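Local structure of N-alpha-acetyltransferase 35, NatC auxiliary subunit (Saccharomyces cerevisiae, 6YGA) at residues V114-L124 and L148-T159. The protein serves as the auxiliary subunit of the yeast NatC N-terminal acetyltransferase, which acetylates the N-terminal methionine of the L-A virus Gag protein. Numbering follows the deposited sequence.
Sequences VLSCRYTESLL and LGSCILGVCYLT
Ile152 presses onto the turn of helix 118-129 that carries Tyr119, Thr120 and Leu123, and its branches can be followed outward from CB. One branch ends at once in CG2, which sits 3.6 Å from Thr120 CA and also meets Thr120 CG2 and Leu123 CD2, the methyl thus bearing on backbone as well as side chains. The other branch starts with CG1, held anti to the carbonyl carbon (chi1 -54°), and runs past Tyr119 CB; its tip, CD1, closes on that same Tyr119 CB at 3.6 Å and lies 4.2 Å from Cys117 SG. That sulfur also accepts a weak capping bond from Tyr119 N, since Cys117 is the N-cap of the helix.

One turn before Ile152, Leu148 crosses the Tyr119 ring at about a right angle; its CD2 stands 4.1 Å from the ring centroid and 11° off the normal, a CH-pi contact centred on the face. Leu123 has CG anti to the backbone N, which carries CD2 to 3.7 Å from Leu153 CA; the same methyl touches Cys156 SG, a sulfur that Leu124 CG reaches from the next position at 4.0 Å. On the other flank, Val114 CG1 slides past Val155 CG1 at 3.8 Å and meets the methyl of Thr159 tip to tip.

The contact across the two segments is apolar, and the axes of 118-124 and 148-159, 9.6 Å apart, cross at -76°, so the two helices cross steeply. Both segments belong to the Mak10 family part of the chain, and the elements around them are helices: helix 85-104 lines this junction through Ile92, Leu96 and Trp103, while helices 193-209 and 215-231 pack against helix 142-167 at Ser150 and Tyr157.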
# COMPACT_ATOMS: atom_id res chain seq x y z
N VAL B 114 -16.65 3.19 12.70
CA VAL B 114 -17.55 4.31 12.96
C VAL B 114 -19.00 3.91 12.69
O VAL B 114 -19.91 4.29 13.44
CB VAL B 114 -17.14 5.53 12.12
CG1 VAL B 114 -18.11 6.68 12.32
CG2 VAL B 114 -15.72 5.96 12.48
N LEU B 115 -19.24 3.13 11.64
CA LEU B 115 -20.60 2.76 11.26
C LEU B 115 -21.16 1.60 12.08
O LEU B 115 -22.37 1.34 12.01
CB LEU B 115 -20.66 2.40 9.77
CG LEU B 115 -20.43 3.56 8.80
CD1 LEU B 115 -20.66 3.10 7.37
CD2 LEU B 115 -21.32 4.74 9.14
N SER B 116 -20.33 0.90 12.86
CA SER B 116 -20.85 -0.13 13.75
C SER B 116 -21.70 0.45 14.87
O SER B 116 -22.55 -0.25 15.42
CB SER B 116 -19.69 -0.94 14.35
OG SER B 116 -18.84 -0.11 15.14
N CYS B 117 -21.51 1.72 15.20
CA CYS B 117 -22.31 2.37 16.23
C CYS B 117 -23.73 2.61 15.72
O CYS B 117 -23.93 3.15 14.63
CB CYS B 117 -21.67 3.69 16.64
SG CYS B 117 -22.60 4.68 17.84
N ARG B 118 -24.73 2.22 16.53
CA ARG B 118 -26.12 2.43 16.13
C ARG B 118 -26.51 3.90 16.15
O ARG B 118 -27.47 4.28 15.47
CB ARG B 118 -27.05 1.62 17.03
CG ARG B 118 -26.86 0.12 16.92
CD ARG B 118 -27.16 -0.36 15.51
NE ARG B 118 -28.55 -0.11 15.14
CZ ARG B 118 -29.56 -0.93 15.42
NH1 ARG B 118 -29.33 -2.07 16.06
NH2 ARG B 118 -30.79 -0.62 15.05
N TYR B 119 -25.80 4.73 16.92
CA TYR B 119 -26.14 6.14 16.98
C TYR B 119 -25.70 6.87 15.72
O TYR B 119 -26.43 7.72 15.20
CB TYR B 119 -25.51 6.78 18.22
CG TYR B 119 -26.10 6.29 19.52
CD1 TYR B 119 -27.27 6.85 20.03
CD2 TYR B 119 -25.50 5.26 20.23
CE1 TYR B 119 -27.81 6.40 21.22
CE2 TYR B 119 -26.04 4.81 21.42
CZ TYR B 119 -27.20 5.38 21.91
OH TYR B 119 -27.74 4.93 23.09
N THR B 120 -24.50 6.55 15.20
CA THR B 120 -24.04 7.16 13.96
C THR B 120 -24.92 6.74 12.79
O THR B 120 -25.19 7.54 11.89
CB THR B 120 -22.58 6.81 13.70
OG1 THR B 120 -22.46 5.40 13.47
CG2 THR B 120 -21.71 7.18 14.89
N GLU B 121 -25.36 5.48 12.78
CA GLU B 121 -26.30 5.04 11.76
C GLU B 121 -27.61 5.80 11.87
O GLU B 121 -28.20 6.19 10.85
CB GLU B 121 -26.55 3.53 11.90
CG GLU B 121 -27.14 2.84 10.66
CD GLU B 121 -28.65 2.94 10.58
OE1 GLU B 121 -29.28 3.39 11.55
OE2 GLU B 121 -29.20 2.55 9.53
N SER B 122 -28.08 6.04 13.09
CA SER B 122 -29.36 6.73 13.28
C SER B 122 -29.27 8.18 12.81
O SER B 122 -30.17 8.67 12.11
CB SER B 122 -29.78 6.66 14.75
OG SER B 122 -31.07 7.21 14.95
N LEU B 123 -28.19 8.88 13.17
CA LEU B 123 -28.03 10.27 12.75
C LEU B 123 -27.88 10.39 11.24
O LEU B 123 -28.51 11.24 10.61
CB LEU B 123 -26.84 10.90 13.47
CG LEU B 123 -26.38 12.28 12.98
CD1 LEU B 123 -27.51 13.29 12.99
CD2 LEU B 123 -25.21 12.79 13.82
N LEU B 124 -27.03 9.54 10.64
CA LEU B 124 -26.83 9.60 9.20
C LEU B 124 -28.12 9.28 8.44
O LEU B 124 -28.33 9.81 7.34
CB LEU B 124 -25.71 8.65 8.78
CG LEU B 124 -24.28 9.08 9.12
CD1 LEU B 124 -23.29 7.98 8.74
CD2 LEU B 124 -23.94 10.38 8.41
N LEU B 148 -24.52 13.25 23.98
CA LEU B 148 -24.12 12.18 23.06
C LEU B 148 -24.45 12.54 21.62
O LEU B 148 -23.70 12.19 20.70
CB LEU B 148 -24.77 10.87 23.47
CG LEU B 148 -24.34 9.63 22.69
CD1 LEU B 148 -22.82 9.57 22.56
CD2 LEU B 148 -24.86 8.38 23.37
N GLY B 149 -25.56 13.24 21.40
CA GLY B 149 -25.90 13.67 20.05
C GLY B 149 -24.85 14.57 19.45
O GLY B 149 -24.54 14.48 18.26
N SER B 150 -24.28 15.47 20.26
CA SER B 150 -23.20 16.32 19.77
C SER B 150 -21.96 15.51 19.45
O SER B 150 -21.26 15.79 18.47
CB SER B 150 -22.89 17.41 20.80
OG SER B 150 -22.39 16.85 22.00
N CYS B 151 -21.66 14.49 20.26
CA CYS B 151 -20.52 13.62 19.98
C CYS B 151 -20.68 12.94 18.63
O CYS B 151 -19.76 12.99 17.79
CB CYS B 151 -20.38 12.56 21.07
SG CYS B 151 -19.90 13.17 22.70
N ILE B 152 -21.83 12.31 18.39
CA ILE B 152 -22.06 11.61 17.13
C ILE B 152 -21.96 12.58 15.97
O ILE B 152 -21.41 12.25 14.91
CB ILE B 152 -23.43 10.91 17.16
CG1 ILE B 152 -23.54 9.99 18.39
CG2 ILE B 152 -23.65 10.13 15.88
CD1 ILE B 152 -22.54 8.86 18.41
N LEU B 153 -22.48 13.80 16.14
CA LEU B 153 -22.42 14.79 15.07
C LEU B 153 -20.98 15.19 14.77
O LEU B 153 -20.63 15.43 13.61
CB LEU B 153 -23.25 16.02 15.45
CG LEU B 153 -23.41 17.08 14.37
CD1 LEU B 153 -24.07 16.49 13.13
CD2 LEU B 153 -24.20 18.26 14.90
N GLY B 154 -20.14 15.27 15.80
CA GLY B 154 -18.75 15.63 15.58
C GLY B 154 -18.00 14.57 14.79
O GLY B 154 -17.27 14.89 13.84
N VAL B 155 -18.18 13.30 15.16
CA VAL B 155 -17.54 12.22 14.43
C VAL B 155 -18.09 12.12 13.01
O VAL B 155 -17.35 11.88 12.06
CB VAL B 155 -17.68 10.90 15.20
CG1 VAL B 155 -17.11 9.74 14.41
CG2 VAL B 155 -17.00 11.00 16.56
N CYS B 156 -19.41 12.30 12.85
CA CYS B 156 -19.98 12.27 11.51
C CYS B 156 -19.45 13.42 10.66
O CYS B 156 -19.26 13.26 9.45
CB CYS B 156 -21.51 12.32 11.58
SG CYS B 156 -22.31 10.79 12.11
N TYR B 157 -19.20 14.57 11.28
CA TYR B 157 -18.56 15.67 10.56
C TYR B 157 -17.14 15.30 10.17
O TYR B 157 -16.65 15.70 9.10
CB TYR B 157 -18.57 16.94 11.41
CG TYR B 157 -18.13 18.17 10.65
CD1 TYR B 157 -19.05 18.94 9.95
CD2 TYR B 157 -16.79 18.56 10.62
CE1 TYR B 157 -18.65 20.07 9.25
CE2 TYR B 157 -16.39 19.68 9.92
CZ TYR B 157 -17.32 20.43 9.24
OH TYR B 157 -16.92 21.54 8.54
N LEU B 158 -16.45 14.52 11.01
CA LEU B 158 -15.09 14.10 10.71
C LEU B 158 -15.05 13.20 9.48
O LEU B 158 -14.27 13.43 8.55
CB LEU B 158 -14.47 13.39 11.91
CG LEU B 158 -13.07 12.82 11.70
CD1 LEU B 158 -12.04 13.93 11.60
CD2 LEU B 158 -12.72 11.85 12.82
N THR B 159 -15.89 12.16 9.46
CA THR B 159 -15.88 11.22 8.34
C THR B 159 -16.24 11.92 7.04
O THR B 159 -15.72 11.54 5.98
CB THR B 159 -16.85 10.07 8.60
OG1 THR B 159 -18.20 10.53 8.47
CG2 THR B 159 -16.65 9.51 10.00